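Local coordinates for glutamine synthetase (PDB 4BAX), which belongs to the glutamine synthetase family, pairing a beta-grasp domain with a catalytic domain in a ten-chain assembly, at residues A[114-119]-A[227-232]; A[250-255]-A[287-292]; A[265-270]-A[324-329]; A[273-278]-A[314-319]; A[280-285]-A[295-300]. All blocks are in the same frame, centred on the assembly; numbering follows the deposited sequence.

Contact 1 of 5, residues A[114-119]-A[227-232]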
# COMPACT_ATOMS: atom_id res chain seq x y z
N GLU A 114 -10.65 -41.73 -6.35
CA GLU A 114 -9.63 -40.87 -5.75
C GLU A 114 -9.73 -39.52 -6.46
O GLU A 114 -9.27 -39.34 -7.60
CB GLU A 114 -8.26 -41.50 -5.95
CG GLU A 114 -8.21 -42.98 -5.48
CD GLU A 114 -6.85 -43.65 -5.70
OE1 GLU A 114 -6.02 -43.10 -6.48
OE2 GLU A 114 -6.60 -44.72 -5.09
N GLN A 115 -10.32 -38.55 -5.77
CA GLN A 115 -10.72 -37.31 -6.39
C GLN A 115 -9.72 -36.21 -6.14
O GLN A 115 -9.51 -35.79 -5.00
CB GLN A 115 -12.09 -36.88 -5.85
CG GLN A 115 -12.48 -35.46 -6.23
CD GLN A 115 -12.98 -35.31 -7.68
OE1 GLN A 115 -14.09 -35.78 -8.05
NE2 GLN A 115 -12.18 -34.63 -8.50
N GLU A 116 -9.12 -35.75 -7.22
CA GLU A 116 -8.12 -34.72 -7.12
C GLU A 116 -8.69 -33.34 -7.45
O GLU A 116 -9.68 -33.21 -8.19
CB GLU A 116 -6.93 -35.05 -8.04
CG GLU A 116 -6.19 -36.34 -7.63
CD GLU A 116 -5.00 -36.67 -8.53
OE1 GLU A 116 -4.93 -36.15 -9.67
OE2 GLU A 116 -4.11 -37.44 -8.07
N TYR A 117 -8.06 -32.31 -6.89
CA TYR A 117 -8.44 -30.94 -7.16
C TYR A 117 -7.28 -30.02 -6.85
O TYR A 117 -6.41 -30.39 -6.06
CB TYR A 117 -9.67 -30.55 -6.33
CG TYR A 117 -9.46 -30.71 -4.83
CD1 TYR A 117 -9.58 -31.96 -4.22
CD2 TYR A 117 -9.14 -29.63 -4.03
CE1 TYR A 117 -9.39 -32.11 -2.86
CE2 TYR A 117 -8.95 -29.78 -2.67
CZ TYR A 117 -9.08 -31.02 -2.09
OH TYR A 117 -8.89 -31.14 -0.73
N THR A 118 -7.33 -28.81 -7.40
CA THR A 118 -6.27 -27.82 -7.19
C THR A 118 -6.87 -26.52 -6.67
O THR A 118 -7.87 -26.03 -7.22
CB THR A 118 -5.48 -27.58 -8.50
OG1 THR A 118 -5.18 -28.84 -9.13
CG2 THR A 118 -4.17 -26.83 -8.22
N PHE A 119 -6.26 -25.96 -5.62
CA PHE A 119 -6.68 -24.65 -5.10
C PHE A 119 -6.19 -23.46 -5.93
O PHE A 119 -5.03 -23.42 -6.37
CB PHE A 119 -6.24 -24.45 -3.64
CG PHE A 119 -7.04 -25.24 -2.66
CD1 PHE A 119 -8.41 -25.23 -2.71
CD2 PHE A 119 -6.41 -26.04 -1.70
CE1 PHE A 119 -9.16 -25.98 -1.80
CE2 PHE A 119 -7.14 -26.80 -0.80
CZ PHE A 119 -8.52 -26.77 -0.85
N ASN A 227 1.74 -31.28 -12.48
CA ASN A 227 0.86 -32.44 -12.46
C ASN A 227 -0.60 -32.16 -12.79
O ASN A 227 -1.19 -31.18 -12.32
CB ASN A 227 0.95 -33.17 -11.12
CG ASN A 227 1.70 -34.48 -11.23
OD1 ASN A 227 2.73 -34.58 -11.91
ND2 ASN A 227 1.20 -35.49 -10.52
N GLY A 228 -1.19 -33.06 -13.57
CA GLY A 228 -2.61 -33.00 -13.85
C GLY A 228 -3.46 -33.48 -12.68
O GLY A 228 -2.96 -34.09 -11.73
N ALA A 229 -4.75 -33.16 -12.73
CA ALA A 229 -5.67 -33.61 -11.70
C ALA A 229 -6.56 -34.72 -12.26
O ALA A 229 -7.29 -34.52 -13.24
CB ALA A 229 -6.50 -32.43 -11.16
N GLY A 230 -6.49 -35.91 -11.65
CA GLY A 230 -7.32 -37.01 -12.09
C GLY A 230 -8.42 -37.44 -11.12
O GLY A 230 -8.53 -36.89 -10.02
N ALA A 231 -9.22 -38.42 -11.56
CA ALA A 231 -10.17 -39.14 -10.69
C ALA A 231 -10.04 -40.64 -10.91
O ALA A 231 -10.84 -41.23 -11.66
CB ALA A 231 -11.63 -38.68 -10.95
N HIS A 232 -8.97 -41.24 -10.37
CA HIS A 232 -8.71 -42.67 -10.54
C HIS A 232 -9.87 -43.45 -9.95
O HIS A 232 -10.33 -43.15 -8.83
CB HIS A 232 -7.41 -43.09 -9.85
CG HIS A 232 -6.18 -42.60 -10.53
ND1 HIS A 232 -6.22 -41.81 -11.66
CD2 HIS A 232 -4.86 -42.82 -10.27
CE1 HIS A 232 -4.98 -41.55 -12.06
NE2 HIS A 232 -4.14 -42.15 -11.24
O HOH W 1 -6.97 -39.36 -9.15
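Three direct hydrogen bonds tie strand 110-121 to the chain that leads into strand 231-236, the two running nearly opposite ways. At one end Glu114 N donates to His232 O over 2.9 Å, almost straight and in the carbonyl plane. Further on, Glu116 holds Gly230 twice: Glu116 N reaches Gly230 O at 3.1 Å, nearly along the C=O axis, and Gly230 N donates to Glu116 OE1 at 2.5 Å. The second bond is straight (176° at the hydrogen) and meets the carboxylate oxygen from above its plane. With CG beside the backbone N (chi1 -64°) and the chain extended beyond it, the Glu116 side chain lies along Gly230.

Water 1 bridges the backbones, donating to Glu114 O at 2.8 Å and accepting from His232 N at 3.0 Å. A CA-H...O contact from Ala231 CA to Glu114 O, 3.2 Å, adds to the seam.

Apolar packing is slight, chiefly CB of Ala229 alongside CB of Glu116. The Glu114 carboxylate crosses His232 obliquely, OE1 lying 3.6 Å from His232 CB. Gln115, on another face, is tied to Arg201 and Ala319.

Two carboxylates, Glu114 and Glu116, thus lie near His232 without touching its ring nitrogens, and Glu182 is close to Glu116; the crowded negative charge may raise carboxylate pKa values and favour a protonated histidine.

Contact 2 of 5, residues A[250-255]-A[287-292]; sequences AAESLG and YSYGVS
Two tyrosine hydroxyls make the polar links. Tyr287 OH donates to Ala251 O at 2.6 Å, in the carbonyl plane and on a lone pair, close to the C-terminal end of helix 244-253. Tyr289 OH donates to Glu252 OE2 at 3.1 Å; the carboxylate is turned almost perpendicular to the ring (88°), and OE2 lies in the ring plane at its edge. A bend at chi2 (-113°) brings the exposed Glu252 back to this edge.

The ring faces do the packing. CB of Ala251 sits over the middle of the Tyr289 ring, a CH-pi contact 3.8 Å from CB to the ring centroid. Tyr287 reaches across with CG anti to the backbone N (chi1 179°), and its ring takes CA of Gly255 over one face, 3.8 Å from CA to the centroid. CB of Leu254 presses on the hydroxyl end, 3.4 Å from Tyr287 CE1.

Val298 backs both tyrosines, and helix 323-341 lies against Ser253 and Leu254. Residues 287 and 289, alternate positions of an extended chain, both project towards the helix. The arrangement is alpha/beta packing at the edge of the fold: a helix end docked by two aromatic side chains onto the parallel strand pair 289-291 and 298-300.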
# COMPACT_ATOMS: atom_id res chain seq x y z
N ALA A 250 -11.87 -58.33 -16.99
CA ALA A 250 -12.27 -56.95 -16.86
C ALA A 250 -11.23 -56.03 -17.51
O ALA A 250 -11.59 -55.22 -18.36
CB ALA A 250 -12.50 -56.59 -15.38
N ALA A 251 -9.95 -56.26 -17.23
CA ALA A 251 -8.87 -55.44 -17.80
C ALA A 251 -8.80 -55.57 -19.31
O ALA A 251 -8.59 -54.58 -20.01
CB ALA A 251 -7.50 -55.76 -17.15
N GLU A 252 -8.99 -56.77 -19.83
CA GLU A 252 -9.00 -56.96 -21.27
C GLU A 252 -10.22 -56.32 -21.96
O GLU A 252 -10.10 -55.76 -23.06
CB GLU A 252 -8.85 -58.45 -21.65
CG GLU A 252 -7.61 -59.13 -21.10
CD GLU A 252 -6.65 -59.52 -22.19
OE1 GLU A 252 -7.07 -60.34 -23.04
OE2 GLU A 252 -5.49 -59.03 -22.20
N SER A 253 -11.37 -56.36 -21.28
CA SER A 253 -12.62 -55.84 -21.84
C SER A 253 -12.49 -54.36 -22.18
O SER A 253 -13.10 -53.90 -23.15
CB SER A 253 -13.78 -56.03 -20.85
OG SER A 253 -13.74 -55.07 -19.82
N LEU A 254 -11.69 -53.63 -21.40
CA LEU A 254 -11.47 -52.20 -21.60
C LEU A 254 -10.64 -51.90 -22.85
O LEU A 254 -10.63 -50.75 -23.35
CB LEU A 254 -10.86 -51.56 -20.34
CG LEU A 254 -11.77 -51.56 -19.11
CD1 LEU A 254 -11.01 -51.37 -17.79
CD2 LEU A 254 -12.83 -50.46 -19.30
N GLY A 255 -9.92 -52.91 -23.33
CA GLY A 255 -9.10 -52.71 -24.51
C GLY A 255 -9.73 -53.11 -25.82
O GLY A 255 -9.13 -52.90 -26.90
N TYR A 287 -4.64 -47.62 -25.24
CA TYR A 287 -5.04 -48.39 -24.08
C TYR A 287 -3.96 -49.41 -23.70
O TYR A 287 -3.50 -50.18 -24.54
CB TYR A 287 -6.38 -49.10 -24.30
CG TYR A 287 -6.79 -49.91 -23.10
CD1 TYR A 287 -7.50 -49.34 -22.05
CD2 TYR A 287 -6.41 -51.25 -22.98
CE1 TYR A 287 -7.84 -50.07 -20.93
CE2 TYR A 287 -6.76 -52.00 -21.85
CZ TYR A 287 -7.48 -51.40 -20.83
OH TYR A 287 -7.82 -52.13 -19.71
N SER A 288 -3.57 -49.44 -22.43
CA SER A 288 -2.67 -50.47 -21.93
C SER A 288 -3.09 -50.86 -20.52
O SER A 288 -3.60 -50.02 -19.79
CB SER A 288 -1.22 -50.00 -21.93
OG SER A 288 -1.10 -48.72 -21.31
N TYR A 289 -2.77 -52.08 -20.11
CA TYR A 289 -2.94 -52.47 -18.71
C TYR A 289 -1.76 -53.31 -18.30
O TYR A 289 -1.15 -53.99 -19.12
CB TYR A 289 -4.29 -53.18 -18.46
CG TYR A 289 -4.28 -54.67 -18.75
CD1 TYR A 289 -3.82 -55.58 -17.80
CD2 TYR A 289 -4.69 -55.18 -19.98
CE1 TYR A 289 -3.79 -56.94 -18.04
CE2 TYR A 289 -4.66 -56.55 -20.23
CZ TYR A 289 -4.20 -57.42 -19.25
OH TYR A 289 -4.15 -58.79 -19.46
N GLY A 290 -1.42 -53.25 -17.03
CA GLY A 290 -0.28 -54.00 -16.54
C GLY A 290 -0.27 -54.06 -15.03
O GLY A 290 -0.92 -53.25 -14.35
N VAL A 291 0.49 -55.00 -14.49
CA VAL A 291 0.60 -55.16 -13.06
C VAL A 291 1.61 -54.13 -12.51
O VAL A 291 2.76 -54.07 -12.96
CB VAL A 291 1.06 -56.57 -12.70
CG1 VAL A 291 1.51 -56.63 -11.25
CG2 VAL A 291 -0.06 -57.57 -12.95
N SER A 292 1.14 -53.30 -11.59
CA SER A 292 1.97 -52.31 -10.91
C SER A 292 2.50 -51.24 -11.87
O SER A 292 3.48 -50.54 -11.57
CB SER A 292 3.13 -53.01 -10.18
OG SER A 292 3.96 -52.07 -9.50

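Contact 3 of 5, residues A[265-270]-A[324-329]; sequences KNYGAG and YVVTRL
No hydrogen bond crosses between 265-270 and 324-329; the contact is van der Waals packing. Val325, Val326 and Leu329 present one side of helix 323-341 to Asn266 and Tyr267.

The aliphatic part comes from Asn266, whose CB rests against two methyl groups, 3.7 Å from Val325 CG1 and 3.6 Å from Leu329 CD1. Its CG stands beside the backbone N (chi1 -69°), and the side chain crosses that of Leu329 at about a right angle. The amide itself is turned to the chain just before it, where ND2 donates to Asp262 O.

The aromatic part is Tyr267. One ring atom does most of the touching: Tyr267 CE1 comes 3.5 Å from Val326 CG2, the methyl that stands anti to its backbone N, with the two side chains again crossing at about a right angle. CD1 of Leu329 is a looser neighbour, 4.4 Å from Tyr267 CE1. Beyond the ring, the hydroxyl is hydrogen-bonded to Asp314 and His263.

Polar and apolar duties are therefore split within Asn266 and Tyr267. Helix 323-341 receives CB and ring carbon, while the amide and hydroxyl find their partners in helix 259-264 and at the end of strand 312-314, so the buried tyrosine is fixed at its polar end and merely leaned upon by the helix.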
# COMPACT_ATOMS: atom_id res chain seq x y z
N LYS A 265 -13.63 -40.60 -24.41
CA LYS A 265 -14.39 -39.38 -24.84
C LYS A 265 -15.47 -38.96 -23.87
O LYS A 265 -16.11 -37.92 -24.07
CB LYS A 265 -15.02 -39.56 -26.23
CG LYS A 265 -16.13 -40.60 -26.31
CD LYS A 265 -16.75 -40.65 -27.70
CE LYS A 265 -17.75 -41.81 -27.96
NZ LYS A 265 -18.45 -41.30 -29.15
N ASN A 266 -15.67 -39.74 -22.81
CA ASN A 266 -16.63 -39.40 -21.75
C ASN A 266 -15.96 -39.21 -20.40
O ASN A 266 -16.64 -39.12 -19.36
CB ASN A 266 -17.72 -40.47 -21.63
CG ASN A 266 -18.64 -40.51 -22.79
OD1 ASN A 266 -19.53 -39.67 -22.90
ND2 ASN A 266 -18.45 -41.47 -23.68
N TYR A 267 -14.64 -39.13 -20.43
CA TYR A 267 -13.85 -39.13 -19.20
C TYR A 267 -13.44 -37.73 -18.76
O TYR A 267 -12.59 -37.58 -17.88
CB TYR A 267 -12.62 -40.01 -19.37
CG TYR A 267 -12.79 -41.44 -18.92
CD1 TYR A 267 -14.04 -41.96 -18.61
CD2 TYR A 267 -11.68 -42.27 -18.80
CE1 TYR A 267 -14.17 -43.29 -18.19
CE2 TYR A 267 -11.81 -43.58 -18.37
CZ TYR A 267 -13.04 -44.09 -18.07
OH TYR A 267 -13.12 -45.41 -17.67
N GLY A 268 -14.05 -36.72 -19.36
CA GLY A 268 -13.83 -35.36 -18.92
C GLY A 268 -13.27 -34.49 -20.01
O GLY A 268 -12.54 -34.94 -20.89
N ALA A 269 -13.58 -33.20 -19.92
CA ALA A 269 -13.17 -32.25 -20.93
C ALA A 269 -11.69 -31.91 -20.80
O ALA A 269 -11.18 -31.73 -19.68
CB ALA A 269 -14.03 -30.98 -20.83
N GLY A 270 -10.98 -31.88 -21.92
CA GLY A 270 -9.57 -31.55 -21.87
C GLY A 270 -8.67 -32.72 -21.50
O GLY A 270 -7.53 -32.49 -21.09
N TYR A 324 -21.38 -40.33 -12.48
CA TYR A 324 -22.50 -41.10 -13.02
C TYR A 324 -22.10 -41.77 -14.33
O TYR A 324 -22.51 -42.91 -14.62
CB TYR A 324 -23.72 -40.19 -13.27
CG TYR A 324 -24.40 -39.66 -12.02
CD1 TYR A 324 -24.70 -40.49 -10.95
CD2 TYR A 324 -24.68 -38.29 -11.88
CE1 TYR A 324 -25.29 -39.99 -9.79
CE2 TYR A 324 -25.28 -37.79 -10.73
CZ TYR A 324 -25.58 -38.65 -9.69
OH TYR A 324 -26.17 -38.17 -8.54
N VAL A 325 -21.32 -41.04 -15.12
CA VAL A 325 -20.85 -41.52 -16.41
C VAL A 325 -19.73 -42.58 -16.35
O VAL A 325 -19.85 -43.66 -16.94
CB VAL A 325 -20.45 -40.32 -17.32
CG1 VAL A 325 -19.91 -40.80 -18.66
CG2 VAL A 325 -21.66 -39.39 -17.50
N VAL A 326 -18.66 -42.30 -15.60
CA VAL A 326 -17.54 -43.23 -15.52
C VAL A 326 -17.98 -44.55 -14.90
O VAL A 326 -17.61 -45.63 -15.37
CB VAL A 326 -16.29 -42.63 -14.83
CG1 VAL A 326 -16.60 -42.14 -13.39
CG2 VAL A 326 -15.14 -43.60 -14.87
N THR A 327 -18.83 -44.46 -13.88
CA THR A 327 -19.36 -45.67 -13.24
C THR A 327 -20.24 -46.46 -14.22
O THR A 327 -20.09 -47.69 -14.35
CB THR A 327 -20.17 -45.37 -11.93
OG1 THR A 327 -21.18 -44.38 -12.18
CG2 THR A 327 -19.26 -44.92 -10.78
N ARG A 328 -21.10 -45.77 -14.98
CA ARG A 328 -22.00 -46.44 -15.93
C ARG A 328 -21.20 -47.21 -16.99
O ARG A 328 -21.49 -48.38 -17.27
CB ARG A 328 -22.94 -45.43 -16.61
CG ARG A 328 -24.14 -46.07 -17.32
CD ARG A 328 -24.25 -45.70 -18.80
NE ARG A 328 -24.07 -44.27 -19.00
CZ ARG A 328 -23.68 -43.72 -20.15
NH1 ARG A 328 -23.45 -44.48 -21.21
NH2 ARG A 328 -23.53 -42.40 -20.23
N LEU A 329 -20.19 -46.53 -17.53
CA LEU A 329 -19.36 -47.05 -18.61
C LEU A 329 -18.56 -48.28 -18.18
O LEU A 329 -18.45 -49.26 -18.94
CB LEU A 329 -18.41 -45.95 -19.10
CG LEU A 329 -19.03 -44.81 -19.90
CD1 LEU A 329 -17.98 -43.78 -20.26
CD2 LEU A 329 -19.69 -45.38 -21.14

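Contact 4 of 5, residues A[273-278]-A[314-319]; sequences DRLTGL and DRRPNA
The backbones stay apart, CA of Leu275 7.6 Å from CA of Arg316, as the chain leaving helix 271-274 makes an inverse gamma turn centred on Leu275 and faces the irregular run 315-319. Arg274 spans the gap. Its CG is anti to the backbone N (chi1 173°) and the chain bends at chi3, sending the guanidinium edge into the loop. Arg274 NE donates to Asn318 OD1 at 2.9 Å, in the guanidinium plane but above the plane of the amide, the two planes being 81° apart. Arg274 NH2 adds a weak bond to the same oxygen, 3.4 Å from OD1 of Asn318. Arg274 NH2 also lies among backbone carbonyls, 2.5 Å from Arg316 O, which would suit its positive charge.

Leu275 rests CD1 against Arg316 O at 3.8 Å, while its CD2 lies over one face of Arg274's own guanidinium. Arg316 points away, gripping Asp314 side-on through NE and NH2 in a salt bridge, 3.0 Å from NH2 to OD2. Arg316 N also bonds to Asp314 OD1, closing an Asx turn.

The buried joint lies where strand 312-314 gives way to the loop before helix 323-341: Pro317 packs on Thr233 of strand 231-236 and Val326 of the helix, and Leu275 on Trp284.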
# COMPACT_ATOMS: atom_id res chain seq x y z
N ASP A 273 -5.12 -32.81 -22.86
CA ASP A 273 -4.20 -31.91 -22.15
C ASP A 273 -3.50 -32.54 -20.92
O ASP A 273 -2.38 -32.17 -20.55
CB ASP A 273 -4.88 -30.58 -21.82
CG ASP A 273 -5.39 -29.85 -23.08
OD1 ASP A 273 -4.71 -29.91 -24.14
OD2 ASP A 273 -6.48 -29.23 -23.04
N ARG A 274 -4.21 -33.45 -20.24
CA ARG A 274 -3.66 -34.16 -19.10
C ARG A 274 -3.00 -35.47 -19.51
O ARG A 274 -1.91 -35.78 -19.06
CB ARG A 274 -4.72 -34.39 -18.02
CG ARG A 274 -4.24 -35.29 -16.87
CD ARG A 274 -5.33 -35.46 -15.83
NE ARG A 274 -6.16 -36.59 -16.21
CZ ARG A 274 -6.07 -37.82 -15.71
NH1 ARG A 274 -5.20 -38.10 -14.75
NH2 ARG A 274 -6.89 -38.76 -16.15
N LEU A 275 -3.65 -36.25 -20.38
CA LEU A 275 -3.11 -37.56 -20.77
C LEU A 275 -2.23 -37.42 -22.00
O LEU A 275 -2.67 -37.55 -23.15
CB LEU A 275 -4.20 -38.62 -21.00
CG LEU A 275 -5.02 -39.08 -19.79
CD1 LEU A 275 -6.03 -40.14 -20.22
CD2 LEU A 275 -4.12 -39.60 -18.68
N THR A 276 -0.96 -37.19 -21.72
CA THR A 276 0.06 -36.99 -22.73
C THR A 276 0.90 -38.25 -22.57
O THR A 276 0.77 -38.96 -21.56
CB THR A 276 0.92 -35.75 -22.40
OG1 THR A 276 1.45 -35.86 -21.08
CG2 THR A 276 0.10 -34.48 -22.50
N GLY A 277 1.75 -38.55 -23.55
CA GLY A 277 2.57 -39.73 -23.42
C GLY A 277 3.53 -39.63 -22.25
O GLY A 277 3.60 -40.54 -21.42
N LEU A 278 4.22 -38.50 -22.15
CA LEU A 278 5.44 -38.37 -21.34
C LEU A 278 5.30 -38.67 -19.83
O LEU A 278 6.06 -39.46 -19.28
CB LEU A 278 6.01 -36.97 -21.52
CG LEU A 278 4.91 -35.91 -21.69
CD1 LEU A 278 5.02 -34.76 -20.70
CD2 LEU A 278 4.89 -35.37 -23.13
N ASP A 314 -8.55 -47.87 -12.81
CA ASP A 314 -8.58 -47.14 -14.06
C ASP A 314 -8.01 -45.75 -13.83
O ASP A 314 -8.61 -44.94 -13.12
CB ASP A 314 -10.02 -47.04 -14.57
CG ASP A 314 -10.10 -46.54 -16.01
OD1 ASP A 314 -9.11 -45.94 -16.48
OD2 ASP A 314 -11.15 -46.73 -16.68
N ARG A 315 -6.84 -45.50 -14.43
CA ARG A 315 -6.12 -44.25 -14.20
C ARG A 315 -6.47 -43.14 -15.22
O ARG A 315 -5.96 -42.03 -15.12
CB ARG A 315 -4.61 -44.52 -14.20
CG ARG A 315 -4.18 -45.62 -13.23
CD ARG A 315 -2.70 -45.96 -13.38
NE ARG A 315 -1.86 -44.81 -13.04
CZ ARG A 315 -1.51 -44.46 -11.80
NH1 ARG A 315 -1.89 -45.20 -10.76
NH2 ARG A 315 -0.74 -43.39 -11.60
N ARG A 316 -7.32 -43.46 -16.20
CA ARG A 316 -7.72 -42.50 -17.24
C ARG A 316 -8.69 -41.33 -16.85
O ARG A 316 -8.54 -40.24 -17.40
CB ARG A 316 -8.28 -43.24 -18.44
CG ARG A 316 -7.25 -44.11 -19.14
CD ARG A 316 -7.92 -44.94 -20.20
NE ARG A 316 -8.83 -45.89 -19.55
CZ ARG A 316 -9.75 -46.59 -20.21
NH1 ARG A 316 -9.86 -46.46 -21.53
NH2 ARG A 316 -10.54 -47.44 -19.55
N PRO A 317 -9.67 -41.55 -15.96
CA PRO A 317 -10.63 -40.44 -15.80
C PRO A 317 -10.05 -39.13 -15.22
O PRO A 317 -9.20 -39.13 -14.31
CB PRO A 317 -11.71 -41.02 -14.87
CG PRO A 317 -11.54 -42.52 -14.94
CD PRO A 317 -10.05 -42.73 -15.16
N ASN A 318 -10.49 -38.02 -15.79
CA ASN A 318 -10.09 -36.69 -15.32
C ASN A 318 -10.74 -36.36 -14.00
O ASN A 318 -11.75 -36.96 -13.65
CB ASN A 318 -10.54 -35.65 -16.32
CG ASN A 318 -9.60 -35.50 -17.48
OD1 ASN A 318 -8.61 -36.25 -17.63
ND2 ASN A 318 -9.90 -34.52 -18.33
N ALA A 319 -10.18 -35.37 -13.29
CA ALA A 319 -10.78 -34.88 -12.06
C ALA A 319 -12.16 -34.26 -12.33
O ALA A 319 -12.98 -34.18 -11.41
CB ALA A 319 -9.88 -33.86 -11.38

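Contact 5 of 5, residues A[280-285]-A[295-300]; sequences ETAPWN and GASVRI
Small side chains and backbone carbonyls meet here without a hydrogen bond between the two segments. A cis peptide precedes Thr281, whose chi1 of -36° sets OG1 beside the backbone N and CG2 anti to it. The methyl branch thus does the touching, with Thr281 CG2 3.1 Å from Ala296 O, while OG1 makes a weak bond to Arg315 O. Thr281 is poorly ordered, so its rotation is less certain than that of its neighbours.

Ala282 points its CB at the same loop, 3.2 Å from Gly295 O and 3.9 Å from Ser297 OG. In Ser297 the hydroxyl stands beside the backbone N (chi1 -66°), where it accepts from Ser288 N; the Ala282 methyl merely packs against it. The Gly295 backbone comes close to that of Thr281, their CA atoms 5.0 Å apart.

The loop 280-285 therefore lies against the chain entering strand 298-300, which is paired in parallel with strand 289-291 on one side and antiparallel with strand 312-314 on the other.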
# COMPACT_ATOMS: atom_id res chain seq x y z
N GLU A 280 2.28 -39.02 -16.35
CA GLU A 280 1.01 -39.68 -16.08
C GLU A 280 -0.14 -39.16 -16.94
O GLU A 280 -0.34 -37.96 -17.13
CB GLU A 280 0.68 -39.56 -14.59
CG GLU A 280 1.81 -39.99 -13.68
CD GLU A 280 1.90 -41.49 -13.61
OE1 GLU A 280 0.98 -42.15 -14.13
OE2 GLU A 280 2.89 -42.01 -13.04
N THR A 281 -0.88 -40.12 -17.48
CA THR A 281 -0.57 -41.54 -17.26
C THR A 281 -0.03 -42.09 -18.58
O THR A 281 1.18 -42.10 -18.82
CB THR A 281 -1.82 -42.35 -16.80
OG1 THR A 281 -2.65 -41.55 -15.95
CG2 THR A 281 -1.41 -43.58 -16.04
N ALA A 282 -0.96 -42.53 -19.43
CA ALA A 282 -0.65 -43.10 -20.73
C ALA A 282 -1.27 -42.09 -21.68
O ALA A 282 -2.05 -41.25 -21.22
CB ALA A 282 -1.33 -44.46 -20.88
N PRO A 283 -0.94 -42.15 -22.98
CA PRO A 283 -1.58 -41.16 -23.85
C PRO A 283 -3.06 -41.47 -23.91
O PRO A 283 -3.44 -42.63 -23.81
CB PRO A 283 -0.91 -41.39 -25.20
CG PRO A 283 -0.37 -42.78 -25.13
CD PRO A 283 0.02 -42.99 -23.71
N TRP A 284 -3.88 -40.44 -24.10
CA TRP A 284 -5.33 -40.59 -24.11
C TRP A 284 -5.78 -41.50 -25.26
O TRP A 284 -6.87 -42.08 -25.21
CB TRP A 284 -5.99 -39.21 -24.23
CG TRP A 284 -5.61 -38.51 -25.51
CD1 TRP A 284 -4.58 -37.63 -25.70
CD2 TRP A 284 -6.29 -38.60 -26.77
NE1 TRP A 284 -4.56 -37.20 -27.01
CE2 TRP A 284 -5.60 -37.77 -27.68
CE3 TRP A 284 -7.41 -39.31 -27.22
CZ2 TRP A 284 -6.00 -37.64 -29.01
CZ3 TRP A 284 -7.80 -39.18 -28.55
CH2 TRP A 284 -7.09 -38.34 -29.43
N ASN A 285 -4.93 -41.63 -26.27
CA ASN A 285 -5.25 -42.37 -27.49
C ASN A 285 -4.76 -43.82 -27.54
O ASN A 285 -4.94 -44.50 -28.54
CB ASN A 285 -4.80 -41.58 -28.73
CG ASN A 285 -3.32 -41.21 -28.69
OD1 ASN A 285 -2.50 -41.91 -28.09
ND2 ASN A 285 -2.98 -40.10 -29.32
N GLY A 295 2.27 -46.30 -15.62
CA GLY A 295 2.22 -45.72 -16.96
C GLY A 295 1.10 -46.28 -17.83
O GLY A 295 0.80 -45.75 -18.90
N ALA A 296 0.47 -47.35 -17.36
CA ALA A 296 -0.66 -47.98 -18.07
C ALA A 296 -2.00 -47.21 -17.96
O ALA A 296 -2.19 -46.39 -17.06
CB ALA A 296 -0.82 -49.42 -17.61
N SER A 297 -2.92 -47.48 -18.88
CA SER A 297 -4.26 -46.91 -18.80
C SER A 297 -4.99 -47.46 -17.55
O SER A 297 -5.65 -46.73 -16.78
CB SER A 297 -5.07 -47.26 -20.06
OG SER A 297 -4.54 -46.66 -21.23
N VAL A 298 -4.84 -48.76 -17.34
CA VAL A 298 -5.41 -49.42 -16.19
C VAL A 298 -4.31 -50.17 -15.43
O VAL A 298 -3.51 -50.90 -16.02
CB VAL A 298 -6.51 -50.41 -16.62
CG1 VAL A 298 -6.77 -51.46 -15.55
CG2 VAL A 298 -7.75 -49.65 -16.99
N ARG A 299 -4.28 -50.00 -14.12
CA ARG A 299 -3.28 -50.68 -13.32
C ARG A 299 -3.88 -51.80 -12.45
O ARG A 299 -4.97 -51.64 -11.87
CB ARG A 299 -2.52 -49.68 -12.44
CG ARG A 299 -1.62 -50.36 -11.42
CD ARG A 299 -0.77 -49.40 -10.63
NE ARG A 299 -1.52 -48.78 -9.55
CZ ARG A 299 -0.94 -48.25 -8.47
NH1 ARG A 299 0.38 -48.29 -8.33
NH2 ARG A 299 -1.69 -47.69 -7.51
N ILE A 300 -3.17 -52.92 -12.40
CA ILE A 300 -3.44 -53.99 -11.45
C ILE A 300 -2.43 -53.91 -10.32
O ILE A 300 -1.25 -54.22 -10.51
CB ILE A 300 -3.31 -55.38 -12.10
CG1 ILE A 300 -4.39 -55.57 -13.18
CG2 ILE A 300 -3.39 -56.48 -11.05
CD1 ILE A 300 -3.99 -56.51 -14.27

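How the contacts relate
Contact 4 is buried throughout and contact 5 mostly so, their centres about 7 Å apart, and contact 5 is nested in the loop that contact 4 closes; Arg315 N and Ser297 O probably bond between them. Contacts 1 and 3 both adjoin contact 4: Ala231 and Ala229 probably bond to Pro317 and Ala319, Tyr267 to Asp314 and Asn318, so run 314-319 joins all three. Contact 2, about 21 Å from the chain centre, is the most peripheral and shares the strand pair 289-291 and 298-300 with contact 5. Chemistry differs accordingly: backbone bonds and carboxylates in contact 1, tyrosine hydroxyls and ring faces in contact 2, apolar packing in contact 3, methyls against carbonyl oxygens in contact 5, a buried arginine in contact 4.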